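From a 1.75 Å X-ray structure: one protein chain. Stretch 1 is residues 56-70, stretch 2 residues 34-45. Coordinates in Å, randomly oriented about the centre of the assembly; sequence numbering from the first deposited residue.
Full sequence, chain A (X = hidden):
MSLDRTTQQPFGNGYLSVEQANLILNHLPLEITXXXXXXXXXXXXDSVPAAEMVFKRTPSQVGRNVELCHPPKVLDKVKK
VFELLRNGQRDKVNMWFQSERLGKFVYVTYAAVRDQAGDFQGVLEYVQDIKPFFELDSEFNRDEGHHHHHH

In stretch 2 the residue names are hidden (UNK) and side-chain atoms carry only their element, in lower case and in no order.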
ATOM      1  N   LYS A  56     -15.187  -9.987  -0.029  1.00 28.87           N
ATOM      2  CA  LYS A  56     -16.201  -8.967   0.130  1.00 29.55           C
ATOM      3  C   LYS A  56     -16.195  -8.417   1.548  1.00 29.13           C
ATOM      4  O   LYS A  56     -16.167  -9.180   2.514  1.00 28.01           O
ATOM      5  CB  LYS A  56     -17.573  -9.532  -0.183  1.00 30.77           C
ATOM      6  CG  LYS A  56     -18.256  -8.804  -1.294  1.00 34.16           C
ATOM      7  CD  LYS A  56     -17.936  -9.512  -2.586  1.00 39.83           C
ATOM      8  CE  LYS A  56     -17.752  -8.531  -3.721  1.00 41.96           C
ATOM      9  NZ  LYS A  56     -16.972  -9.158  -4.816  1.00 44.31           N
ATOM     10  N   ARG A  57     -16.186  -7.093   1.650  1.00 28.23           N
ATOM     11  CA  ARG A  57     -16.400  -6.419   2.922  1.00 28.83           C
ATOM     12  C   ARG A  57     -17.549  -5.457   2.683  1.00 29.32           C
ATOM     13  O   ARG A  57     -17.739  -4.981   1.558  1.00 29.73           O
ATOM     14  CB  ARG A  57     -15.158  -5.633   3.364  1.00 28.78           C
ATOM     15  CG  ARG A  57     -13.836  -6.393   3.284  1.00 28.57           C
ATOM     16  CD  ARG A  57     -13.727  -7.481   4.328  1.00 30.41           C
ATOM     17  NE  ARG A  57     -12.434  -8.162   4.217  1.00 33.19           N
ATOM     18  CZ  ARG A  57     -12.211  -9.448   4.490  1.00 34.05           C
ATOM     19  NH1 ARG A  57     -13.189 -10.249   4.893  1.00 32.99           N
ATOM     20  NH2 ARG A  57     -10.985  -9.935   4.356  1.00 33.42           N
ATOM     21  N   THR A  58     -18.305  -5.161   3.730  1.00 30.29           N
ATOM     22  CA  THR A  58     -19.401  -4.200   3.621  1.00 30.93           C
ATOM     23  C   THR A  58     -19.336  -3.188   4.778  1.00 30.86           C
ATOM     24  O   THR A  58     -18.798  -3.496   5.837  1.00 29.94           O
ATOM     25  CB  THR A  58     -20.775  -4.907   3.584  1.00 31.02           C
ATOM     26  OG1 THR A  58     -21.002  -5.579   4.825  1.00 33.09           O
ATOM     27  CG2 THR A  58     -20.824  -5.926   2.444  1.00 31.92           C
ATOM     28  N   PRO A  59     -19.873  -1.971   4.573  1.00 32.01           N
ATOM     29  CA  PRO A  59     -19.798  -0.942   5.628  1.00 32.56           C
ATOM     30  C   PRO A  59     -20.384  -1.401   6.968  1.00 33.39           C
ATOM     31  O   PRO A  59     -19.994  -0.891   8.029  1.00 33.77           O
ATOM     32  CB  PRO A  59     -20.634   0.207   5.055  1.00 32.77           C
ATOM     33  CG  PRO A  59     -20.533   0.036   3.577  1.00 32.82           C
ATOM     34  CD  PRO A  59     -20.533  -1.456   3.357  1.00 31.95           C
ATOM     35  N   SER A  60     -21.290  -2.375   6.899  1.00 33.80           N
ATOM     36  CA  SER A  60     -22.027  -2.885   8.059  1.00 33.97           C
ATOM     37  C   SER A  60     -21.102  -3.608   9.018  1.00 33.04           C
ATOM     38  O   SER A  60     -21.346  -3.653  10.229  1.00 33.39           O
ATOM     39  CB  SER A  60     -23.128  -3.844   7.589  1.00 34.31           C
ATOM     40  OG  SER A  60     -23.584  -3.483   6.290  1.00 37.45           O
ATOM     41  N   GLN A  61     -20.019  -4.157   8.462  1.00 31.57           N
ATOM     42  CA  GLN A  61     -19.046  -4.915   9.228  1.00 29.59           C
ATOM     43  C   GLN A  61     -18.095  -4.029  10.020  1.00 27.91           C
ATOM     44  O   GLN A  61     -17.552  -4.457  11.024  1.00 26.49           O
ATOM     45  CB  GLN A  61     -18.269  -5.853   8.304  1.00 29.86           C
ATOM     46  CG  GLN A  61     -19.173  -6.786   7.486  1.00 31.05           C
ATOM     47  CD  GLN A  61     -18.382  -7.684   6.564  1.00 32.67           C
ATOM     48  OE1 GLN A  61     -17.506  -7.220   5.844  1.00 33.99           O
ATOM     49  NE2 GLN A  61     -18.677  -8.980   6.592  1.00 34.93           N
ATOM     50  N   VAL A  62     -17.916  -2.784   9.588  1.00 27.67           N
ATOM     51  CA  VAL A  62     -17.011  -1.841  10.253  1.00 28.09           C
ATOM     52  C   VAL A  62     -17.435  -1.559  11.687  1.00 28.90           C
ATOM     53  O   VAL A  62     -18.624  -1.314  11.948  1.00 28.36           O
ATOM     54  CB  VAL A  62     -16.941  -0.492   9.511  1.00 28.30           C
ATOM     55  CG1 VAL A  62     -16.070   0.509  10.272  1.00 29.26           C
ATOM     56  CG2 VAL A  62     -16.427  -0.689   8.084  1.00 28.82           C
ATOM     57  N   GLY A  63     -16.464  -1.572  12.603  1.00 28.79           N
ATOM     58  CA  GLY A  63     -16.716  -1.328  14.024  1.00 30.18           C
ATOM     59  C   GLY A  63     -17.023  -2.598  14.789  1.00 30.28           C
ATOM     60  O   GLY A  63     -17.067  -2.580  16.025  1.00 31.65           O
ATOM     61  N   ARG A  64     -17.234  -3.698  14.067  1.00 30.05           N
ATOM     62  CA  ARG A  64     -17.538  -4.994  14.668  1.00 30.21           C
ATOM     63  C   ARG A  64     -16.282  -5.780  15.009  1.00 30.14           C
ATOM     64  O   ARG A  64     -15.266  -5.678  14.302  1.00 28.77           O
ATOM     65  CB  ARG A  64     -18.407  -5.844  13.733  1.00 30.25           C
ATOM     66  CG  ARG A  64     -19.787  -5.278  13.443  1.00 33.20           C
ATOM     67  CD  ARG A  64     -20.711  -6.347  12.887  1.00 35.82           C
ATOM     68  NE  ARG A  64     -21.897  -5.765  12.262  1.00 39.05           N
ATOM     69  CZ  ARG A  64     -22.940  -5.270  12.930  1.00 40.86           C
ATOM     70  NH1 ARG A  64     -22.958  -5.280  14.262  1.00 41.77           N
ATOM     71  NH2 ARG A  64     -23.966  -4.759  12.259  1.00 40.96           N
ATOM     72  N   ASN A  65     -16.352  -6.566  16.090  1.00 30.17           N
ATOM     73  CA  ASN A  65     -15.302  -7.521  16.416  1.00 30.36           C
ATOM     74  C   ASN A  65     -15.109  -8.473  15.239  1.00 30.76           C
ATOM     75  O   ASN A  65     -16.070  -8.824  14.539  1.00 30.66           O
ATOM     76  CB  ASN A  65     -15.653  -8.297  17.698  1.00 31.04           C
ATOM     77  CG  ASN A  65     -14.472  -9.073  18.271  1.00 31.94           C
ATOM     78  OD1 ASN A  65     -13.974 -10.021  17.659  1.00 35.24           O
ATOM     79  ND2 ASN A  65     -14.051  -8.701  19.478  1.00 32.17           N
ATOM     80  N   VAL A  66     -13.860  -8.866  15.001  1.00 31.71           N
ATOM     81  CA  VAL A  66     -13.513  -9.704  13.848  1.00 33.08           C
ATOM     82  C   VAL A  66     -14.279 -11.030  13.839  1.00 34.51           C
ATOM     83  O   VAL A  66     -14.552 -11.599  12.784  1.00 34.65           O
ATOM     84  CB  VAL A  66     -11.970  -9.943  13.733  1.00 33.16           C
ATOM     85  CG1 VAL A  66     -11.422 -10.744  14.915  1.00 32.25           C
ATOM     86  CG2 VAL A  66     -11.620 -10.626  12.404  1.00 33.36           C
ATOM     87  N   GLU A  67     -14.650 -11.487  15.025  1.00 36.15           N
ATOM     88  CA  GLU A  67     -15.370 -12.742  15.184  1.00 37.97           C
ATOM     89  C   GLU A  67     -16.780 -12.721  14.583  1.00 38.41           C
ATOM     90  O   GLU A  67     -17.400 -13.764  14.415  1.00 39.11           O
ATOM     91  CB  GLU A  67     -15.362 -13.131  16.660  1.00 38.51           C
ATOM     92  CG  GLU A  67     -13.944 -13.159  17.236  1.00 40.57           C
ATOM     93  CD  GLU A  67     -13.899 -13.640  18.669  1.00 45.28           C
ATOM     94  OE1 GLU A  67     -14.407 -14.756  18.939  1.00 46.61           O
ATOM     95  OE2 GLU A  67     -13.344 -12.908  19.521  1.00 46.45           O
ATOM     96  N   LEU A  68     -17.263 -11.533  14.219  1.00 38.90           N
ATOM     97  CA  LEU A  68     -18.549 -11.380  13.540  1.00 39.57           C
ATOM     98  C   LEU A  68     -18.393 -11.151  12.031  1.00 39.93           C
ATOM     99  O   LEU A  68     -19.387 -11.030  11.306  1.00 40.56           O
ATOM    100  CB  LEU A  68     -19.340 -10.225  14.163  1.00 39.81           C
ATOM    101  CG  LEU A  68     -20.052 -10.514  15.489  1.00 40.53           C
ATOM    102  CD1 LEU A  68     -20.376  -9.223  16.217  1.00 40.49           C
ATOM    103  CD2 LEU A  68     -21.324 -11.352  15.275  1.00 43.65           C
ATOM    104  N   CYS A  69     -17.147 -11.096  11.565  1.00 39.40           N
ATOM    105  CA  CYS A  69     -16.850 -10.706  10.190  1.00 39.41           C
ATOM    106  C   CYS A  69     -16.537 -11.865   9.266  1.00 39.59           C
ATOM    107  O   CYS A  69     -16.273 -11.651   8.078  1.00 39.76           O
ATOM    108  CB  CYS A  69     -15.687  -9.717  10.171  1.00 39.27           C
ATOM    109  SG  CYS A  69     -16.090  -8.210  11.037  1.00 38.43           S
ATOM    110  N   HIS A  70     -16.556 -13.081   9.812  1.00 39.73           N
ATOM    111  CA  HIS A  70     -16.263 -14.297   9.046  1.00 40.28           C
ATOM    112  C   HIS A  70     -17.196 -15.429   9.481  1.00 40.52           C
ATOM    113  O   HIS A  70     -17.567 -15.504  10.656  1.00 40.20           O
ATOM    114  CB  HIS A  70     -14.823 -14.764   9.289  1.00 39.96           C
ATOM    115  CG  HIS A  70     -13.788 -13.707   9.069  1.00 40.67           C
ATOM    116  ND1 HIS A  70     -13.274 -13.417   7.824  1.00 41.38           N
ATOM    117  CD2 HIS A  70     -13.152 -12.887   9.940  1.00 39.04           C
ATOM    118  CE1 HIS A  70     -12.380 -12.450   7.935  1.00 40.82           C
ATOM    119  NE2 HIS A  70     -12.285 -12.112   9.208  1.00 40.56           N
ATOM    120  N   UNK A  34      -7.904  -3.507   8.025  1.00 14.98           N
ATOM    121  CA  UNK A  34      -7.132  -3.376   9.247  1.00 14.26           C
ATOM    122  C   UNK A  34      -8.021  -3.712  10.429  1.00 14.58           C
ATOM    123  O   UNK A  34      -9.121  -3.199  10.539  1.00 13.88           O
ATOM    124  c   UNK A  34      -5.935  -1.684  10.676  1.00 14.79           C
ATOM    125  c   UNK A  34      -4.047  -2.027  12.194  1.00 15.83           C
ATOM    126  c   UNK A  34      -6.602  -1.951   9.383  1.00 14.04           C
ATOM    127  c   UNK A  34      -6.510  -0.813  11.596  1.00 17.00           C
ATOM    128  c   UNK A  34      -4.705  -2.298  10.984  1.00 14.73           C
ATOM    129  c   UNK A  34      -4.645  -1.163  13.128  1.00 16.04           C
ATOM    130  c   UNK A  34      -5.872  -0.554  12.830  1.00 15.14           C
ATOM    131  N   UNK A  35      -7.507  -4.568  11.302  1.00 14.60           N
ATOM    132  CA  UNK A  35      -8.174  -4.932  12.563  1.00 15.66           C
ATOM    133  C   UNK A  35      -7.286  -4.447  13.708  1.00 15.88           C
ATOM    134  O   UNK A  35      -6.077  -4.709  13.708  1.00 16.10           O
ATOM    135  c   UNK A  35      -8.924  -6.888  13.982  1.00 17.32           C
ATOM    136  c   UNK A  35      -8.367  -6.472  12.627  1.00 16.63           C
ATOM    137  c   UNK A  35      -9.265  -6.951  11.501  1.00 15.71           C
ATOM    138  N   UNK A  36      -7.838  -3.729  14.682  1.00 16.62           N
ATOM    139  CA  UNK A  36      -6.962  -3.100  15.693  1.00 18.00           C
ATOM    140  C   UNK A  36      -6.634  -4.102  16.796  1.00 19.65           C
ATOM    141  O   UNK A  36      -7.067  -5.259  16.738  1.00 18.24           O
ATOM    142  o   UNK A  36      -9.132  -3.096  17.563  1.00 19.79           O
ATOM    143  n   UNK A  36      -9.784  -1.021  16.960  1.00 20.93           N
ATOM    144  c   UNK A  36      -7.563  -1.801  16.259  1.00 18.88           C
ATOM    145  c   UNK A  36      -8.905  -2.032  16.983  1.00 19.52           C
ATOM    146  N   UNK A  37      -5.855  -3.648  17.771  1.00 21.05           N
ATOM    147  CA  UNK A  37      -5.400  -4.535  18.848  1.00 24.63           C
ATOM    148  C   UNK A  37      -6.534  -5.016  19.796  1.00 25.55           C
ATOM    149  O   UNK A  37      -6.320  -5.927  20.609  1.00 26.70           O
ATOM    150  c   UNK A  37      -4.701  -2.687  20.407  1.00 28.69           C
ATOM    151  c   UNK A  37      -3.564  -1.982  21.122  1.00 32.31           C
ATOM    152  n   UNK A  37      -5.414  -1.170  22.658  1.00 39.58           N
ATOM    153  c   UNK A  37      -4.130  -0.822  21.929  1.00 36.42           C
ATOM    154  c   UNK A  37      -4.249  -3.852  19.595  1.00 24.95           C
ATOM    155  N   UNK A  38      -7.726  -4.419  19.677  1.00 25.99           N
ATOM    156  CA  UNK A  38      -8.941  -4.863  20.397  1.00 27.10           C
ATOM    157  C   UNK A  38      -9.849  -5.732  19.546  1.00 26.62           C
ATOM    158  O   UNK A  38     -11.049  -5.867  19.836  1.00 25.39           O
ATOM    159  c   UNK A  38      -8.876  -2.774  21.795  1.00 31.36           C
ATOM    160  o   UNK A  38      -8.177  -3.348  22.653  1.00 34.75           O
ATOM    161  c   UNK A  38      -9.719  -3.642  20.898  1.00 28.11           C
ATOM    162  o   UNK A  38      -8.883  -1.532  21.628  1.00 36.84           O
ATOM    163  N   UNK A  39      -9.286  -6.276  18.459  1.00 25.57           N
ATOM    164  CA  UNK A  39     -10.002  -7.168  17.550  1.00 25.82           C
ATOM    165  C   UNK A  39     -11.172  -6.574  16.787  1.00 24.90           C
ATOM    166  O   UNK A  39     -12.013  -7.316  16.290  1.00 24.42           O
ATOM    167  o   UNK A  39      -9.533 -10.230  19.506  1.00 33.02           O
ATOM    168  o   UNK A  39      -8.220  -9.141  18.105  1.00 31.33           O
ATOM    169  c   UNK A  39     -10.466  -8.435  18.278  1.00 26.86           C
ATOM    170  c   UNK A  39      -9.322  -9.325  18.658  1.00 30.15           C
ATOM    171  N   UNK A  40     -11.194  -5.246  16.683  1.00 23.52           N
ATOM    172  CA  UNK A  40     -12.224  -4.539  15.950  1.00 23.47           C
ATOM    173  C   UNK A  40     -11.806  -4.319  14.497  1.00 22.24           C
ATOM    174  O   UNK A  40     -10.761  -3.712  14.247  1.00 22.51           O
ATOM    175  c   UNK A  40     -13.567  -2.436  15.749  1.00 23.97           C
ATOM    176  c   UNK A  40     -12.541  -3.177  16.585  1.00 22.82           C
ATOM    177  c   UNK A  40     -14.245  -4.277  18.159  1.00 26.08           C
ATOM    178  c   UNK A  40     -13.037  -3.352  18.036  1.00 26.02           C
ATOM    179  N   UNK A  41     -12.618  -4.809  13.573  1.00 22.16           N
ATOM    180  CA  UNK A  41     -12.446  -4.517  12.139  1.00 21.59           C
ATOM    181  C   UNK A  41     -12.783  -3.041  11.964  1.00 21.51           C
ATOM    182  O   UNK A  41     -13.957  -2.640  12.098  1.00 22.20           O
ATOM    183  c   UNK A  41     -12.294  -4.500   7.769  1.00 23.50           C
ATOM    184  c   UNK A  41     -14.658  -4.857   7.794  1.00 27.20           C
ATOM    185  c   UNK A  41     -13.387  -5.122   9.837  1.00 23.43           C
ATOM    186  c   UNK A  41     -13.343  -5.444  11.311  1.00 22.44           C
ATOM    187  c   UNK A  41     -13.503  -4.541   7.097  1.00 25.49           C
ATOM    188  c   UNK A  41     -12.231  -4.801   9.130  1.00 24.09           C
ATOM    189  c   UNK A  41     -14.587  -5.150   9.157  1.00 24.05           C
ATOM    190  N   UNK A  42     -11.759  -2.216  11.735  1.00 19.55           N
ATOM    191  CA  UNK A  42     -11.939  -0.757  11.711  1.00 18.98           C
ATOM    192  C   UNK A  42     -12.092  -0.204  10.321  1.00 18.01           C
ATOM    193  O   UNK A  42     -12.711   0.837  10.121  1.00 17.27           O
ATOM    194  c   UNK A  42     -10.685  -0.067  12.239  1.00 19.49           C
ATOM    195  o   UNK A  42      -8.940   0.934  15.170  1.00 20.55           O
ATOM    196  c   UNK A  42      -9.465   1.076  14.072  1.00 19.24           C
ATOM    197  n   UNK A  42      -9.046   1.985  13.196  1.00 16.83           N
ATOM    198  c   UNK A  42     -10.655   0.234  13.685  1.00 20.98           C
ATOM    199  N   UNK A  43     -11.435  -0.841   9.351  1.00 15.67           N
ATOM    200  CA  UNK A  43     -11.117  -0.127   8.114  1.00 15.77           C
ATOM    201  C   UNK A  43     -10.884  -1.052   6.935  1.00 15.87           C
ATOM    202  O   UNK A  43     -10.232  -2.092   7.087  1.00 14.83           O
ATOM    203  c   UNK A  43      -9.834   0.689   8.357  1.00 14.32           C
ATOM    204  c   UNK A  43      -7.919   2.052   4.701  1.00 14.74           C
ATOM    205  o   UNK A  43      -7.279   2.471   3.575  1.00 14.87           O
ATOM    206  c   UNK A  43      -9.151   1.161   7.077  1.00 14.87           C
ATOM    207  c   UNK A  43      -7.467   0.884   5.333  1.00 14.22           C
ATOM    208  c   UNK A  43      -9.581   2.330   6.423  1.00 17.16           C
ATOM    209  c   UNK A  43      -8.085   0.445   6.521  1.00 13.60           C
ATOM    210  c   UNK A  43      -8.955   2.797   5.247  1.00 17.46           C
ATOM    211  N   UNK A  44     -11.387  -0.667   5.763  1.00 16.48           N
ATOM    212  CA  UNK A  44     -10.905  -1.259   4.509  1.00 16.62           C
ATOM    213  C   UNK A  44     -10.868  -0.167   3.481  1.00 16.61           C
ATOM    214  O   UNK A  44     -11.620   0.797   3.575  1.00 16.57           O
ATOM    215  c   UNK A  44     -14.164  -2.073   4.701  1.00 22.43           C
ATOM    216  c   UNK A  44     -15.014  -2.122   2.043  1.00 20.58           C
ATOM    217  c   UNK A  44     -15.942  -1.946   3.055  1.00 23.02           C
ATOM    218  c   UNK A  44     -13.653  -2.293   2.367  1.00 22.43           C
ATOM    219  o   UNK A  44     -17.301  -1.772   2.760  1.00 23.02           O
ATOM    220  c   UNK A  44     -11.720  -2.488   4.061  1.00 18.58           C
ATOM    221  c   UNK A  44     -13.212  -2.254   3.706  1.00 18.60           C
ATOM    222  c   UNK A  44     -15.542  -1.914   4.378  1.00 22.00           C
ATOM    223  N   UNK A  45      -9.942  -0.267   2.537  1.00 14.83           N
ATOM    224  CA  UNK A  45      -9.741   0.837   1.595  1.00 16.81           C
ATOM    225  C   UNK A  45     -10.845   0.831   0.529  1.00 18.95           C
ATOM    226  O   UNK A  45     -11.651  -0.096   0.467  1.00 17.90           O
ATOM    227  c   UNK A  45      -8.016  -0.341   0.127  1.00 13.96           C
ATOM    228  c   UNK A  45      -8.313   0.841   0.991  1.00 15.83           C
ATOM    229  o   UNK A  45      -8.645  -1.408   0.214  1.00 14.75           O
ATOM    230  n   UNK A  45      -7.007  -0.170  -0.737  1.00 15.78           N
TER
HETATM  231  O   HOH W   1     -17.799  -2.037   0.287  1.00 38.63           O

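Position 34 carries one carbon followed by a ring of six carbons without a heteroatom, and it lies out of reach of stretch 1; it is Phe 34. At position 35 a single carbon bears two more, the pattern of a valine. One of these methyls, CG1 of Val 35, lies 4.3 Å from CB of Val 66.

Position 36 has two carbons, the second carrying one oxygen and one nitrogen, and touches nothing on stretch 1. This is Asn 36, whose OD1 accepts hydrogen bonds from N of position 38 (2.9 Å) and N of position 40 (3.1 Å), bracing the type I turn from 36 to 39. Position 37, four carbons in a row ending in nitrogen, is Lys 37, out of reach.

Two carbons, the second with two oxygens, make position 38 an aspartate; OD1 of Asp 38 forms a salt bridge with NZ of Lys 37 at 3.5 Å. Position 39 shows the same four atoms, but here CB points toward stretch 1 and lies 3.8 Å from ND2 of Asn 65. In Asp 39 the backbone does the bonding: its O accepts a hydrogen bond from N of Val 66 (2.7 Å) and also lies 3.3 Å from CA of Asn 65, a CA-H...O contact.

Position 40 has four carbons, forked at the first, with one arm two carbons long: Ile 40. Its CG2 approaches O of Gly 63 at 3.5 Å, while CD1, ending the longer arm, comes 3.7 Å from N of Asn 65.

At position 41 one carbon leads to an unsubstituted six-carbon ring, and the CA-to-CB bond points toward stretch 1, identifying Phe 41. The ring has Gln 61, Cys 69 and Arg 57 around it, with CD1 3.6 Å from O of Gln 61 and 3.9 Å from SG of Cys 69, and CZ 4.0 Å from CD of Arg 57.

Position 42, three carbons with one oxygen and one nitrogen on the third, is Gln 42; its CA-to-CB bond points away, and OE1 accepts a hydrogen bond from ND2 of Asn 36 at 2.8 Å. Position 43, a six-carbon ring bearing one oxygen, is Tyr 43, whose CA-to-CB bond also points away.

Position 44 has the same ring and oxygen, but its CA-to-CB bond points toward stretch 1. CB of Arg 57 sits over the face of the Tyr 44 ring, 3.6 Å from its centroid, and CG2 of Val 62 meets its edge at CE2, 4.0 Å away. A water lies 2.5 Å from OH of Tyr 44 and donates to O of Arg 57 (3.2 Å). Position 45, two carbons ending in oxygen and nitrogen, is Asn 45.

The contact joins a single backbone bridge, Asn 65 with Ile 40, and three hydrogen bonds to two aromatic side chains. N of Phe 41 donates to O of Arg 64 (2.9 Å), and O of Phe 41 accepts from N of Gly 63 (2.8 Å). With the Asp 39–Val 66 bond, these hold the backbones together while Phe 41 and Tyr 44 pack against stretch 1.

Stretch 2, residues 34-45: FVNKDDIFQYYN
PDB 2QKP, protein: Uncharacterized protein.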